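Local atomic coordinates of neural cell adhesion molecule 1 (Homo sapiens, PDB entry 2HAZ), a protein that probably mediates adhesion between cells of the nervous system and carries, in its first fibronectin type III repeat, a helix critical for polysialylation of its N-glycans. Residues A[13-16]-A[21-24]; A[27-32]-A[83-88]; A[42-47]-A[71-76]. All coordinates share one frame; numbering follows the deposited sequence.

Contact 1 (A[13-16]-A[21-24]). With NA (sodium ion), chain B.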
loop_
_atom_site.group_PDB
_atom_site.type_symbol
_atom_site.label_atom_id
_atom_site.label_comp_id
_atom_site.label_asym_id
_atom_site.label_seq_id
_atom_site.Cartn_x
_atom_site.Cartn_y
_atom_site.Cartn_z
ATOM N N ASP A 13 7.985 -4.890 -0.774
ATOM C CA ASP A 13 8.934 -5.994 -0.822
ATOM C C ASP A 13 8.322 -7.234 -1.477
ATOM O O ASP A 13 8.828 -7.721 -2.500
ATOM C CB ASP A 13 9.470 -6.303 0.578
ATOM C CG ASP A 13 10.535 -5.298 1.033
ATOM O OD1 ASP A 13 10.756 -4.278 0.340
ATOM O OD2 ASP A 13 11.171 -5.529 2.083
ATOM N N GLN A 14 7.233 -7.724 -0.890
ATOM C CA GLN A 14 6.461 -8.831 -1.450
ATOM C C GLN A 14 5.021 -8.781 -0.960
ATOM O O GLN A 14 4.704 -8.075 0.004
ATOM C CB GLN A 14 7.083 -10.189 -1.093
ATOM C CG GLN A 14 7.073 -10.516 0.394
ATOM C CD GLN A 14 7.673 -11.869 0.685
ATOM O OE1 GLN A 14 8.867 -12.084 0.473
ATOM N NE2 GLN A 14 6.855 -12.789 1.180
ATOM N N VAL A 15 4.161 -9.533 -1.643
ATOM C CA VAL A 15 2.778 -9.689 -1.240
ATOM C C VAL A 15 2.486 -11.175 -1.029
ATOM O O VAL A 15 2.759 -12.002 -1.911
ATOM C CB VAL A 15 1.832 -9.135 -2.310
ATOM C CG1 VAL A 15 0.384 -9.262 -1.846
ATOM C CG2 VAL A 15 2.209 -7.683 -2.666
ATOM N N GLU A 16 1.978 -11.523 0.144
ATOM C CA GLU A 16 1.620 -12.906 0.418
ATOM C C GLU A 16 0.111 -13.005 0.313
ATOM O O GLU A 16 -0.611 -12.571 1.216
ATOM C CB GLU A 16 2.114 -13.371 1.792
ATOM C CG GLU A 16 3.594 -13.129 2.041
ATOM C CD GLU A 16 3.902 -12.836 3.502
ATOM O OE1 GLU A 16 4.058 -11.637 3.840
ATOM O OE2 GLU A 16 3.971 -13.788 4.327
ATOM N N THR A 21 -7.805 -12.269 0.673
ATOM C CA THR A 21 -6.971 -11.285 1.380
ATOM C C THR A 21 -5.496 -11.434 0.987
ATOM O O THR A 21 -5.096 -12.440 0.393
ATOM C CB THR A 21 -7.080 -11.403 2.932
ATOM O OG1 THR A 21 -6.477 -12.624 3.380
ATOM C CG2 THR A 21 -8.536 -11.323 3.432
ATOM N N ALA A 22 -4.687 -10.432 1.328
ATOM C CA ALA A 22 -3.258 -10.460 1.035
ATOM C C ALA A 22 -2.501 -9.572 2.014
ATOM O O ALA A 22 -3.001 -8.500 2.417
ATOM C CB ALA A 22 -2.985 -10.019 -0.391
ATOM N N GLN A 23 -1.318 -10.037 2.406
ATOM C CA GLN A 23 -0.414 -9.265 3.262
ATOM C C GLN A 23 0.642 -8.553 2.415
ATOM O O GLN A 23 1.455 -9.194 1.733
ATOM C CB GLN A 23 0.254 -10.159 4.320
ATOM C CG GLN A 23 -0.643 -11.233 4.957
ATOM C CD GLN A 23 -1.591 -10.669 5.971
ATOM O OE1 GLN A 23 -1.220 -10.427 7.125
ATOM N NE2 GLN A 23 -2.835 -10.471 5.565
ATOM N N VAL A 24 0.631 -7.224 2.454
ATOM C CA VAL A 24 1.537 -6.434 1.623
ATOM C C VAL A 24 2.730 -6.054 2.499
ATOM O O VAL A 24 2.588 -5.285 3.451
ATOM C CB VAL A 24 0.831 -5.183 0.994
ATOM C CG1 VAL A 24 1.795 -4.364 0.154
ATOM C CG2 VAL A 24 -0.397 -5.590 0.133
HETATM NA NA NA B . 12.702 -3.693 1.995
#

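Contact 2 (A[27-32]-A[83-88]). With NA (sodium ion), chain B.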
loop_
_atom_site.group_PDB
_atom_site.type_symbol
_atom_site.label_atom_id
_atom_site.label_comp_id
_atom_site.label_asym_id
_atom_site.label_seq_id
_atom_site.Cartn_x
_atom_site.Cartn_y
_atom_site.Cartn_z
ATOM N N ASP A 27 8.416 -1.241 2.859
ATOM C CA ASP A 27 9.385 -0.371 3.553
ATOM C C ASP A 27 8.821 1.022 3.682
ATOM O O ASP A 27 8.228 1.535 2.735
ATOM C CB ASP A 27 10.652 -0.178 2.725
ATOM C CG ASP A 27 11.352 -1.441 2.435
ATOM O OD1 ASP A 27 11.372 -2.325 3.319
ATOM O OD2 ASP A 27 11.897 -1.556 1.310
ATOM N N GLU A 28 9.050 1.641 4.835
ATOM C CA GLU A 28 8.761 3.064 5.029
ATOM C C GLU A 28 9.473 3.931 3.980
ATOM O O GLU A 28 10.524 3.532 3.464
ATOM C CB GLU A 28 9.196 3.500 6.429
ATOM C CG GLU A 28 8.419 2.863 7.565
ATOM C CD GLU A 28 8.969 1.494 7.972
ATOM O OE1 GLU A 28 9.900 0.982 7.310
ATOM O OE2 GLU A 28 8.474 0.927 8.970
ATOM N N PRO A 29 8.898 5.114 3.659
ATOM C CA PRO A 29 9.561 6.102 2.799
ATOM C C PRO A 29 10.982 6.443 3.283
ATOM O O PRO A 29 11.228 6.453 4.488
ATOM C CB PRO A 29 8.656 7.340 2.945
ATOM C CG PRO A 29 7.301 6.777 3.194
ATOM C CD PRO A 29 7.553 5.572 4.076
ATOM N N GLU A 30 11.909 6.689 2.359
ATOM C CA GLU A 30 13.252 7.138 2.748
ATOM C C GLU A 30 13.146 8.505 3.421
ATOM O O GLU A 30 13.790 8.771 4.442
ATOM C CB GLU A 30 14.186 7.214 1.539
ATOM C CG GLU A 30 14.545 5.868 0.936
ATOM C CD GLU A 30 15.640 5.139 1.703
ATOM O OE1 GLU A 30 15.367 4.018 2.187
ATOM O OE2 GLU A 30 16.772 5.677 1.808
ATOM N N ALA A 31 12.305 9.361 2.848
ATOM C CA ALA A 31 12.063 10.687 3.394
ATOM C C ALA A 31 10.607 10.853 3.805
ATOM O O ALA A 31 9.690 10.567 3.033
ATOM C CB ALA A 31 12.454 11.756 2.390
ATOM N N THR A 32 10.416 11.320 5.030
ATOM C CA THR A 32 9.108 11.719 5.527
ATOM C C THR A 32 8.623 12.977 4.802
ATOM O O THR A 32 7.441 13.311 4.851
ATOM C CB THR A 32 9.154 11.981 7.043
ATOM O OG1 THR A 32 10.169 12.957 7.339
ATOM C CG2 THR A 32 9.453 10.694 7.806
ATOM N N LEU A 83 1.210 1.610 -2.728
ATOM C CA LEU A 83 1.126 2.243 -1.417
ATOM C C LEU A 83 1.633 3.663 -1.482
ATOM O O LEU A 83 2.616 3.941 -2.162
ATOM C CB LEU A 83 2.025 1.534 -0.414
ATOM C CG LEU A 83 1.646 0.219 0.249
ATOM C CD1 LEU A 83 2.742 -0.059 1.256
ATOM C CD2 LEU A 83 0.296 0.309 0.957
ATOM N N ALA A 84 0.986 4.525 -0.710
ATOM C CA ALA A 84 1.422 5.907 -0.488
ATOM C C ALA A 84 1.331 6.219 1.001
ATOM O O ALA A 84 0.457 5.693 1.698
ATOM C CB ALA A 84 0.561 6.864 -1.276
ATOM N N ALA A 85 2.267 7.046 1.475
ATOM C CA ALA A 85 2.277 7.581 2.828
ATOM C C ALA A 85 1.602 8.936 2.851
ATOM O O ALA A 85 1.773 9.757 1.929
ATOM C CB ALA A 85 3.702 7.727 3.350
ATOM N N LEU A 86 0.837 9.155 3.905
ATOM C CA LEU A 86 0.217 10.444 4.168
ATOM C C LEU A 86 0.960 11.135 5.307
ATOM O O LEU A 86 1.142 10.530 6.375
ATOM C CB LEU A 86 -1.244 10.253 4.585
ATOM C CG LEU A 86 -2.099 11.498 4.833
ATOM C CD1 LEU A 86 -2.561 12.138 3.522
ATOM C CD2 LEU A 86 -3.289 11.111 5.658
ATOM N N ASN A 87 1.396 12.379 5.084
ATOM C CA ASN A 87 1.770 13.240 6.224
ATOM C C ASN A 87 0.876 14.480 6.334
ATOM O O ASN A 87 -0.139 14.583 5.632
ATOM C CB ASN A 87 3.281 13.589 6.268
ATOM C CG ASN A 87 3.735 14.526 5.159
ATOM O OD1 ASN A 87 2.941 15.057 4.354
ATOM N ND2 ASN A 87 5.052 14.716 5.090
ATOM N N GLY A 88 1.260 15.409 7.213
ATOM C CA GLY A 88 0.528 16.652 7.438
ATOM C C GLY A 88 0.315 17.512 6.199
ATOM O O GLY A 88 -0.631 18.303 6.166
HETATM NA NA NA B . 12.702 -3.693 1.995
#

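Contact 3 (A[42-47]-A[71-76])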
loop_
_atom_site.group_PDB
_atom_site.type_symbol
_atom_site.label_atom_id
_atom_site.label_comp_id
_atom_site.label_asym_id
_atom_site.label_seq_id
_atom_site.Cartn_x
_atom_site.Cartn_y
_atom_site.Cartn_z
ATOM N N ALA A 42 -3.378 2.110 0.811
ATOM C CA ALA A 42 -3.233 1.071 -0.202
ATOM C C ALA A 42 -4.311 1.228 -1.255
ATOM O O ALA A 42 -5.478 1.406 -0.924
ATOM C CB ALA A 42 -3.331 -0.321 0.419
ATOM N N GLU A 43 -3.898 1.170 -2.514
ATOM C CA GLU A 43 -4.795 1.100 -3.662
ATOM C C GLU A 43 -4.534 -0.198 -4.427
ATOM O O GLU A 43 -3.368 -0.547 -4.694
ATOM C CB GLU A 43 -4.567 2.301 -4.582
ATOM C CG GLU A 43 -4.674 3.646 -3.876
ATOM C CD GLU A 43 -4.429 4.806 -4.812
ATOM O OE1 GLU A 43 -3.252 5.215 -4.965
ATOM O OE2 GLU A 43 -5.421 5.302 -5.403
ATOM N N TRP A 44 -5.601 -0.913 -4.789
ATOM C CA TRP A 44 -5.435 -2.158 -5.566
ATOM C C TRP A 44 -6.484 -2.250 -6.657
ATOM O O TRP A 44 -7.566 -1.665 -6.539
ATOM C CB TRP A 44 -5.455 -3.413 -4.671
ATOM C CG TRP A 44 -6.742 -3.633 -3.911
ATOM C CD1 TRP A 44 -7.816 -4.389 -4.300
ATOM C CD2 TRP A 44 -7.095 -3.058 -2.647
ATOM N NE1 TRP A 44 -8.796 -4.353 -3.328
ATOM C CE2 TRP A 44 -8.372 -3.551 -2.300
ATOM C CE3 TRP A 44 -6.426 -2.221 -1.742
ATOM C CZ2 TRP A 44 -9.027 -3.179 -1.111
ATOM C CZ3 TRP A 44 -7.071 -1.863 -0.548
ATOM C CH2 TRP A 44 -8.352 -2.354 -0.245
ATOM N N ARG A 45 -6.159 -2.983 -7.714
ATOM C CA ARG A 45 -7.146 -3.275 -8.752
ATOM C C ARG A 45 -6.814 -4.574 -9.476
ATOM O O ARG A 45 -5.632 -4.918 -9.657
ATOM C CB ARG A 45 -7.254 -2.122 -9.747
ATOM C CG ARG A 45 -5.985 -1.762 -10.433
ATOM C CD ARG A 45 -6.186 -1.057 -11.784
ATOM N NE ARG A 45 -4.878 -1.026 -12.441
ATOM C CZ ARG A 45 -4.515 -1.794 -13.471
ATOM N NH1 ARG A 45 -5.379 -2.637 -14.039
ATOM N NH2 ARG A 45 -3.277 -1.696 -13.953
ATOM N N ALA A 46 -7.862 -5.298 -9.868
ATOM C CA ALA A 46 -7.701 -6.500 -10.664
ATOM C C ALA A 46 -7.140 -6.086 -12.029
ATOM O O ALA A 46 -7.673 -5.190 -12.688
ATOM C CB ALA A 46 -9.028 -7.220 -10.810
ATOM N N VAL A 47 -6.039 -6.722 -12.434
ATOM C CA VAL A 47 -5.406 -6.424 -13.722
ATOM C C VAL A 47 -6.446 -6.596 -14.856
ATOM O O VAL A 47 -7.185 -7.583 -14.887
ATOM C CB VAL A 47 -4.168 -7.334 -13.925
ATOM C CG1 VAL A 47 -3.609 -7.205 -15.326
ATOM C CG2 VAL A 47 -3.078 -7.024 -12.871
ATOM N N VAL A 71 -8.179 -6.581 1.704
ATOM C CA VAL A 71 -9.344 -7.450 1.896
ATOM C C VAL A 71 -10.312 -7.385 0.719
ATOM O O VAL A 71 -10.130 -6.602 -0.216
ATOM C CB VAL A 71 -10.146 -7.058 3.183
ATOM C CG1 VAL A 71 -9.324 -7.269 4.444
ATOM C CG2 VAL A 71 -10.638 -5.616 3.084
ATOM N N GLY A 72 -11.343 -8.222 0.776
ATOM C CA GLY A 72 -12.420 -8.197 -0.205
ATOM C C GLY A 72 -12.004 -8.544 -1.619
ATOM O O GLY A 72 -12.633 -8.085 -2.589
ATOM N N LEU A 73 -10.964 -9.367 -1.732
ATOM C CA LEU A 73 -10.450 -9.804 -3.015
ATOM C C LEU A 73 -11.215 -11.039 -3.480
ATOM O O LEU A 73 -11.849 -11.743 -2.679
ATOM C CB LEU A 73 -8.955 -10.116 -2.937
ATOM C CG LEU A 73 -8.024 -9.045 -2.344
ATOM C CD1 LEU A 73 -6.641 -9.628 -2.140
ATOM C CD2 LEU A 73 -7.983 -7.813 -3.257
ATOM N N LYS A 74 -11.157 -11.273 -4.777
ATOM C CA LYS A 74 -11.749 -12.454 -5.392
ATOM C C LYS A 74 -10.674 -13.507 -5.569
ATOM O O LYS A 74 -9.539 -13.166 -5.911
ATOM C CB LYS A 74 -12.338 -12.091 -6.755
ATOM C CG LYS A 74 -13.263 -10.898 -6.708
ATOM C CD LYS A 74 -14.304 -10.916 -7.822
ATOM C CE LYS A 74 -13.670 -10.746 -9.184
ATOM N NZ LYS A 74 -12.796 -9.539 -9.264
ATOM N N PRO A 75 -11.013 -14.786 -5.329
ATOM C CA PRO A 75 -10.047 -15.865 -5.504
ATOM C C PRO A 75 -9.559 -15.970 -6.947
ATOM O O PRO A 75 -10.206 -15.460 -7.864
ATOM C CB PRO A 75 -10.830 -17.117 -5.093
ATOM C CG PRO A 75 -11.939 -16.612 -4.265
ATOM C CD PRO A 75 -12.307 -15.289 -4.836
ATOM N N GLU A 76 -8.384 -16.573 -7.115
ATOM C CA GLU A 76 -7.794 -16.869 -8.426
ATOM C C GLU A 76 -7.701 -15.674 -9.375
ATOM O O GLU A 76 -7.851 -15.836 -10.582
ATOM C CB GLU A 76 -8.574 -17.996 -9.125
ATOM C CG GLU A 76 -8.243 -19.369 -8.645
ATOM C CD GLU A 76 -9.102 -20.434 -9.299
ATOM O OE1 GLU A 76 -8.581 -21.155 -10.165
ATOM O OE2 GLU A 76 -10.298 -20.544 -8.957
HETATM O O HOH W 1 -11.288 -5.732 -3.821
#

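Contact 1 (A[13-16]-A[21-24])
The regular pairing of Glu-16 with Gln-23 and Val-15 with Val-24 runs into a classic beta bulge. Just before Val-15, Asp-13 and Gln-14 both face Gln-25. Segments 13-16 and 22-24 run antiparallel, at 168°. Glu-16 and Gln-23 form the hydrogen-bonded pair. Each backbone N donates to the other residue's O, and both bonds, Glu-16 N to Gln-23 O and Gln-23 N to Glu-16 O, measure 2.9 Å. The next pair, Val-15 with Val-24, is non-hydrogen-bonded. Here the Val-15 CA lies 3.3 Å from Gln-23 O, a CA-H...O contact.

Val-15 and Val-24 project from the same face of the sheet. Val-15 turns CG1 opposite its own N (chi1 -178°), and this methyl reaches Ala-22 CB at 3.7 Å. The same CG1 is 4.2 Å from Val-24 CG2. Glu-16 and Gln-23 lie on the other face, where both chains bend at chi2. The carboxylate and amide planes stand 78° apart. Glu-16 OE1 passes 4.1 Å from Gln-23 CB and is hydrogen-bonded to Gln-25 NE2. At the bulge, both carboxylate oxygens of Asp-13 bind the sodium ion.

The contact lies in the hairpin of strands 11-17 and 22-27. Strand 11-17 is an edge of the three-stranded sheet. Strand 22-27 also pairs with strand 67-70, through backbone bonds of Ala-22 with Ile-70 and Val-24 with Val-68. Val-15 and Ala-22 both pack on Phe-100 of strand 90-101, which belongs to the facing sheet.

Contact 2 (A[27-32]-A[83-88])
Pro-29 and Ala-85 bring the backbones to 7.4 Å between their CA atoms, and Thr-32 and Asn-87 to 7.5 Å, so the irregular segment 27-32 skirts strand 83-87 without pairing with it. Side chains come closer at two places.

The first is apolar. Pro-29 and Ala-85 both point across the gap, and the ring atom Pro-29 CG meets the methyl Ala-85 CB at 3.7 Å. Tyr-40 of strand 39-46 touches both residues. Pro-7 and Ile-37 also pack on Ala-85.

The second is polar. Asn-87 holds CG between its backbone N and carbonyl carbon (chi1 70°), and its amide extends to the 27-32 segment. Asn-87 ND2 makes a close approach to Thr-32 O, at 2.8 Å. The clear hydrogen bonds of this nitrogen are to Val-35 O and Asp-5 O. Asn-87 OD1 accepts from Lys-89 N, just past the strand end. Bonds at both ends of the amide should fix its rotation. A buried polar group is thus satisfied by main-chain atoms from three parts of the chain: the N-terminal segment, the loop that follows Thr-32 and the turn after Asn-87.

At the start of 27-32, Asp-27 binds the sodium ion. Its carboxylate grips the ion with both oxygens, OD1 to sodium at 2.3 Å and OD2 to sodium at 2.4 Å. Asp-13 of the adjacent strand supplies the ion's other two protein ligands.

The arrangement belongs to the fibronectin type III beta sandwich. The loop between its second and third strands leaves one sheet at strand 22-27 and packs beside strand 78-87 of the other before entering strand 39-46.

Contact 3 (A[42-47]-A[71-76])
Trp-44 and Leu-73 meet at a slant, with Leu-73 CD2 placed by the pyrrole part of the indole. This methyl is 3.6 Å from both Trp-44 CD1 and Trp-44 NE1. Trp-44 CG sits between the backbone N and the carbonyl carbon (chi1 62°), and chi2 of 93° sets the ring plane roughly square to the plane through CA, CB and CG. The six-membered ring then lies by the main chain of Val-71, with Trp-44 CZ2 3.7 Å from Val-71 O.

A water lies in the ring plane, at the indole edge. It accepts from Trp-44 NE1 at 2.9 Å and donates to Gly-72 O at 3.0 Å, so it joins strand 39-46 to the loop where no direct hydrogen bond does.

The loop carries the tyrosine corner of fibronectin type III domains: Tyr-79 at the start of strand 78-87 is hydrogen-bonded through OH to Lys-74 N, and Leu-73 packs on the same tyrosine. The contact also buries Val-71 N, for which the model holds no partner. Beyond the loop, Trp-44 packs on Ile-70 of strand 67-70, and its ring meets that of His-53.

From the N terminus, contact 1 comes first and closes the short turn of the hairpin 11-17/22-27. Contact 2 opens after it, at the end of strand 22-27, and closes a loop of 50 residues on strand 78-87. Contact 3 is nested inside that loop and joins strand 39-46 to the segment after strand 67-70. None of the loops cross. The sodium ion links contact 1 to contact 2 through Asp-13 and Asp-27. Leu-73 of contact 3 packs on the main chain of Thr-21 and Ala-22 at the start of strand 22-27. Leu-83 and Ala-42 join contacts 2 and 3 on neighbouring strands of the four-stranded sheet.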